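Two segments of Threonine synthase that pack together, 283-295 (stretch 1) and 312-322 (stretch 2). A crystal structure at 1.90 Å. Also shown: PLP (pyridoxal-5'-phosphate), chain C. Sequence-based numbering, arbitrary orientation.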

# COMPACT_ATOMS: atom_id res chain seq x y z
N ILE A 283 13.14 6.16 4.04
CA ILE A 283 11.77 6.51 4.37
C ILE A 283 11.62 7.99 4.09
O ILE A 283 12.38 8.80 4.65
CB ILE A 283 11.47 6.25 5.88
CG1 ILE A 283 11.76 4.77 6.29
CG2 ILE A 283 10.06 6.70 6.23
CD1 ILE A 283 12.07 4.54 7.77
N ALA A 284 10.64 8.37 3.28
CA ALA A 284 10.40 9.79 3.01
C ALA A 284 9.01 10.16 3.57
O ALA A 284 8.00 9.54 3.21
CB ALA A 284 10.47 10.07 1.50
N THR A 285 8.98 11.18 4.44
CA THR A 285 7.77 11.54 5.13
C THR A 285 7.42 12.99 4.77
O THR A 285 8.27 13.76 4.32
CB THR A 285 7.93 11.45 6.68
OG1 THR A 285 8.57 12.66 7.18
CG2 THR A 285 8.72 10.18 7.08
N ASN A 286 6.16 13.33 4.99
CA ASN A 286 5.73 14.71 5.02
C ASN A 286 5.89 15.29 6.44
O ASN A 286 6.60 14.70 7.27
CB ASN A 286 4.34 14.90 4.36
CG ASN A 286 3.16 14.32 5.15
OD1 ASN A 286 3.17 14.24 6.38
ND2 ASN A 286 2.10 13.96 4.41
N ASP A 287 5.29 16.46 6.71
CA ASP A 287 5.34 17.08 8.06
C ASP A 287 4.89 16.15 9.19
O ASP A 287 5.25 16.35 10.34
CB ASP A 287 4.48 18.36 8.08
CG ASP A 287 4.85 19.32 6.96
OD1 ASP A 287 5.80 20.10 7.14
OD2 ASP A 287 4.25 19.24 5.87
N ASN A 288 4.10 15.13 8.87
CA ASN A 288 3.77 14.08 9.83
C ASN A 288 4.93 13.09 9.84
O ASN A 288 4.95 12.11 9.09
CB ASN A 288 2.46 13.43 9.44
CG ASN A 288 1.32 14.42 9.45
OD1 ASN A 288 0.79 14.73 10.50
ND2 ASN A 288 0.96 14.93 8.28
N ASP A 289 5.90 13.37 10.69
CA ASP A 289 7.22 12.81 10.54
C ASP A 289 7.60 11.87 11.69
O ASP A 289 8.79 11.71 11.98
CB ASP A 289 8.22 13.98 10.41
CG ASP A 289 8.35 14.80 11.69
OD1 ASP A 289 7.50 14.76 12.62
OD2 ASP A 289 9.35 15.53 11.74
N ILE A 290 6.60 11.21 12.28
CA ILE A 290 6.85 10.24 13.35
C ILE A 290 7.98 9.29 13.00
O ILE A 290 8.87 9.06 13.82
CB ILE A 290 5.56 9.46 13.76
CG1 ILE A 290 5.81 8.73 15.10
CG2 ILE A 290 5.05 8.50 12.67
CD1 ILE A 290 4.54 8.16 15.67
N LEU A 291 8.01 8.82 11.76
CA LEU A 291 9.04 7.84 11.35
C LEU A 291 10.42 8.49 11.28
O LEU A 291 11.42 7.89 11.69
CB LEU A 291 8.67 7.18 10.04
CG LEU A 291 7.40 6.29 10.06
CD1 LEU A 291 7.01 5.88 8.64
CD2 LEU A 291 7.60 5.04 10.90
N SER A 292 10.49 9.70 10.75
CA SER A 292 11.75 10.43 10.74
C SER A 292 12.23 10.70 12.18
O SER A 292 13.38 10.43 12.53
CB SER A 292 11.58 11.74 9.95
OG SER A 292 12.81 12.44 9.89
N ARG A 293 11.34 11.19 13.05
CA ARG A 293 11.70 11.42 14.44
C ARG A 293 12.14 10.13 15.13
O ARG A 293 13.03 10.14 15.98
CB ARG A 293 10.56 12.05 15.22
CG ARG A 293 10.25 13.47 14.75
CD ARG A 293 9.12 14.10 15.55
NE ARG A 293 7.75 13.66 15.19
CZ ARG A 293 6.97 12.87 15.93
NH1 ARG A 293 7.43 12.33 17.05
NH2 ARG A 293 5.73 12.60 15.53
N THR A 294 11.49 9.03 14.77
CA THR A 294 11.84 7.73 15.33
C THR A 294 13.24 7.34 14.95
O THR A 294 14.01 6.91 15.79
CB THR A 294 10.84 6.60 14.91
OG1 THR A 294 9.55 6.92 15.44
CG2 THR A 294 11.30 5.25 15.46
N LEU A 295 13.60 7.46 13.68
CA LEU A 295 14.97 7.12 13.29
C LEU A 295 16.01 8.06 13.96
O LEU A 295 17.12 7.62 14.29
CB LEU A 295 15.17 7.10 11.76
CG LEU A 295 14.80 5.83 10.95
CD1 LEU A 295 16.00 4.89 10.94
CD2 LEU A 295 13.52 5.14 11.43
N1 PLP C . 1.89 7.78 -1.60
C2 PLP C . 0.62 7.59 -2.11
C2A PLP C . 0.11 8.25 -3.38
C3 PLP C . -0.32 6.67 -1.40
O3 PLP C . -1.59 6.48 -1.91
C4 PLP C . 0.18 6.02 -0.14
C4A PLP C . -0.65 5.08 0.66
C5 PLP C . 1.57 6.29 0.31
C6 PLP C . 2.36 7.16 -0.47
C5A PLP C . 2.10 5.58 1.58
O4P PLP C . 2.18 4.10 1.46
P PLP C . 2.49 3.04 2.68
O1P PLP C . 3.74 3.57 3.36
O2P PLP C . 1.25 3.13 3.55
O3P PLP C . 2.67 1.66 2.09
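Stretch 2, residues 312-322: SMDIQISSNFE

Stretch 2 runs alongside stretch 1 in the same direction, its chain pairing N286 with M313 (CA to CA 6.6 Å), N288 with D314 (CA to CA 5.9 Å), I290 with I317 and L291 with S318. It is largely irregular, extended through I315, I317 and S318, then bends in a type I turn from S318 to F321, closed by the bond from F321 N to S318 O (3.1 Å), leading into a helix. Stretch 1 leaves a strand at T285, loops through N286 to D289, and enters its own helix at I290.

At the first end, the long, unbranched side chain of M313 places its methyl against the backbone of the strand, its CE lying 3.3 Å from A284 O and 3.9 Å from T285 CA. Nearer its root, M313 CG lies 3.7 Å from PLP C6. In the loop, polar side chains suit a contact between two irregular backbones. N286 ND2 gives a weak hydrogen bond to D314 OD1 (2.7 Å), while N286 OD1 receives N288 N (2.8 Å) and N288 ND2 (3.0 Å), fixing the loop's shape. The CB of N288 fits against I315 O at 3.3 Å. Two waters link the stretches: water 1 bridges N286 N and M313 O, and water 2 joins I290 N, at the helix start, to I315 O.

Farther along, the contact becomes apolar. The CD1 of I315 projects into the notch between I290 CG2 (4.2 Å) and L291 CD1 (4.5 Å), while I290 CD1 reaches the backbone at Q316 O (3.4 Å). L291, whose CB points sideways, turns its end in: CD1 comes to 3.7 Å from S318 OG, and CD2 sits over one face of the F321 ring, 4.1 Å from its centroid. T294 CG2 touches F321 CZ at 3.9 Å. The ring thus meets two side chains about one turn apart on the helix.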

# COMPACT_ATOMS: atom_id res chain seq x y z
N SER A 312 -2.19 11.22 1.44
CA SER A 312 -2.06 9.76 1.68
C SER A 312 -0.91 9.40 2.67
O SER A 312 -0.78 8.26 3.09
CB SER A 312 -1.87 9.00 0.37
OG SER A 312 -2.95 9.25 -0.53
N MET A 313 -0.09 10.39 3.01
CA MET A 313 0.96 10.21 3.99
C MET A 313 0.69 10.99 5.28
O MET A 313 1.55 11.09 6.15
CB MET A 313 2.31 10.60 3.35
CG MET A 313 2.74 9.66 2.24
SD MET A 313 3.96 10.41 1.13
CE MET A 313 5.21 10.98 2.28
N ASP A 314 -0.52 11.52 5.41
CA ASP A 314 -0.88 12.26 6.61
C ASP A 314 -1.26 11.26 7.71
O ASP A 314 -2.44 11.01 7.96
CB ASP A 314 -2.02 13.25 6.31
CG ASP A 314 -1.53 14.50 5.54
OD1 ASP A 314 -0.32 14.70 5.36
OD2 ASP A 314 -2.40 15.32 5.14
N ILE A 315 -0.23 10.67 8.32
CA ILE A 315 -0.41 9.62 9.34
C ILE A 315 -0.03 10.11 10.72
O ILE A 315 0.95 10.85 10.87
CB ILE A 315 0.45 8.36 9.06
CG1 ILE A 315 1.95 8.71 8.86
CG2 ILE A 315 -0.11 7.60 7.87
CD1 ILE A 315 2.93 7.58 9.20
N GLN A 316 -0.79 9.67 11.72
CA GLN A 316 -0.42 9.86 13.13
C GLN A 316 0.53 8.73 13.57
O GLN A 316 1.55 8.97 14.22
CB GLN A 316 -1.66 9.90 14.02
CG GLN A 316 -1.32 10.27 15.44
CD GLN A 316 -2.52 10.78 16.22
OE1 GLN A 316 -3.48 10.05 16.47
NE2 GLN A 316 -2.47 12.04 16.61
N ILE A 317 0.18 7.51 13.19
CA ILE A 317 1.00 6.31 13.43
C ILE A 317 1.13 5.52 12.12
O ILE A 317 0.36 5.69 11.19
CB ILE A 317 0.42 5.39 14.52
CG1 ILE A 317 -0.99 4.91 14.17
CG2 ILE A 317 0.44 6.07 15.90
CD1 ILE A 317 -1.58 3.92 15.18
N SER A 318 2.13 4.67 12.05
CA SER A 318 2.41 3.95 10.82
C SER A 318 2.04 2.46 11.02
O SER A 318 2.75 1.74 11.72
CB SER A 318 3.87 4.12 10.47
OG SER A 318 4.16 3.58 9.22
N SER A 319 0.96 2.03 10.38
CA SER A 319 0.32 0.76 10.74
C SER A 319 1.24 -0.48 10.58
O SER A 319 1.15 -1.41 11.36
CB SER A 319 -0.97 0.59 9.94
OG SER A 319 -0.67 0.25 8.59
N ASN A 320 2.13 -0.48 9.61
CA ASN A 320 3.00 -1.64 9.41
C ASN A 320 4.39 -1.52 10.02
O ASN A 320 5.20 -2.43 9.90
CB ASN A 320 3.13 -1.92 7.93
CG ASN A 320 1.84 -2.41 7.34
OD1 ASN A 320 1.38 -3.47 7.70
ND2 ASN A 320 1.22 -1.63 6.47
N PHE A 321 4.66 -0.41 10.70
CA PHE A 321 5.98 -0.26 11.37
C PHE A 321 6.25 -1.41 12.35
O PHE A 321 7.38 -1.86 12.50
CB PHE A 321 6.05 1.09 12.09
CG PHE A 321 7.40 1.43 12.64
CD1 PHE A 321 8.51 1.48 11.81
CD2 PHE A 321 7.55 1.73 13.97
CE1 PHE A 321 9.76 1.83 12.33
CE2 PHE A 321 8.79 2.04 14.49
CZ PHE A 321 9.89 2.11 13.67
N GLU A 322 5.18 -1.91 12.97
CA GLU A 322 5.24 -3.07 13.86
C GLU A 322 5.89 -4.28 13.23
O GLU A 322 6.57 -5.02 13.93
CB GLU A 322 3.83 -3.43 14.39
CG GLU A 322 3.78 -4.69 15.27
CD GLU A 322 2.41 -4.97 15.87
OE1 GLU A 322 1.52 -4.08 15.83
OE2 GLU A 322 2.25 -6.06 16.42
O HOH W 1 4.33 11.54 6.44
O HOH W 2 3.59 11.60 12.09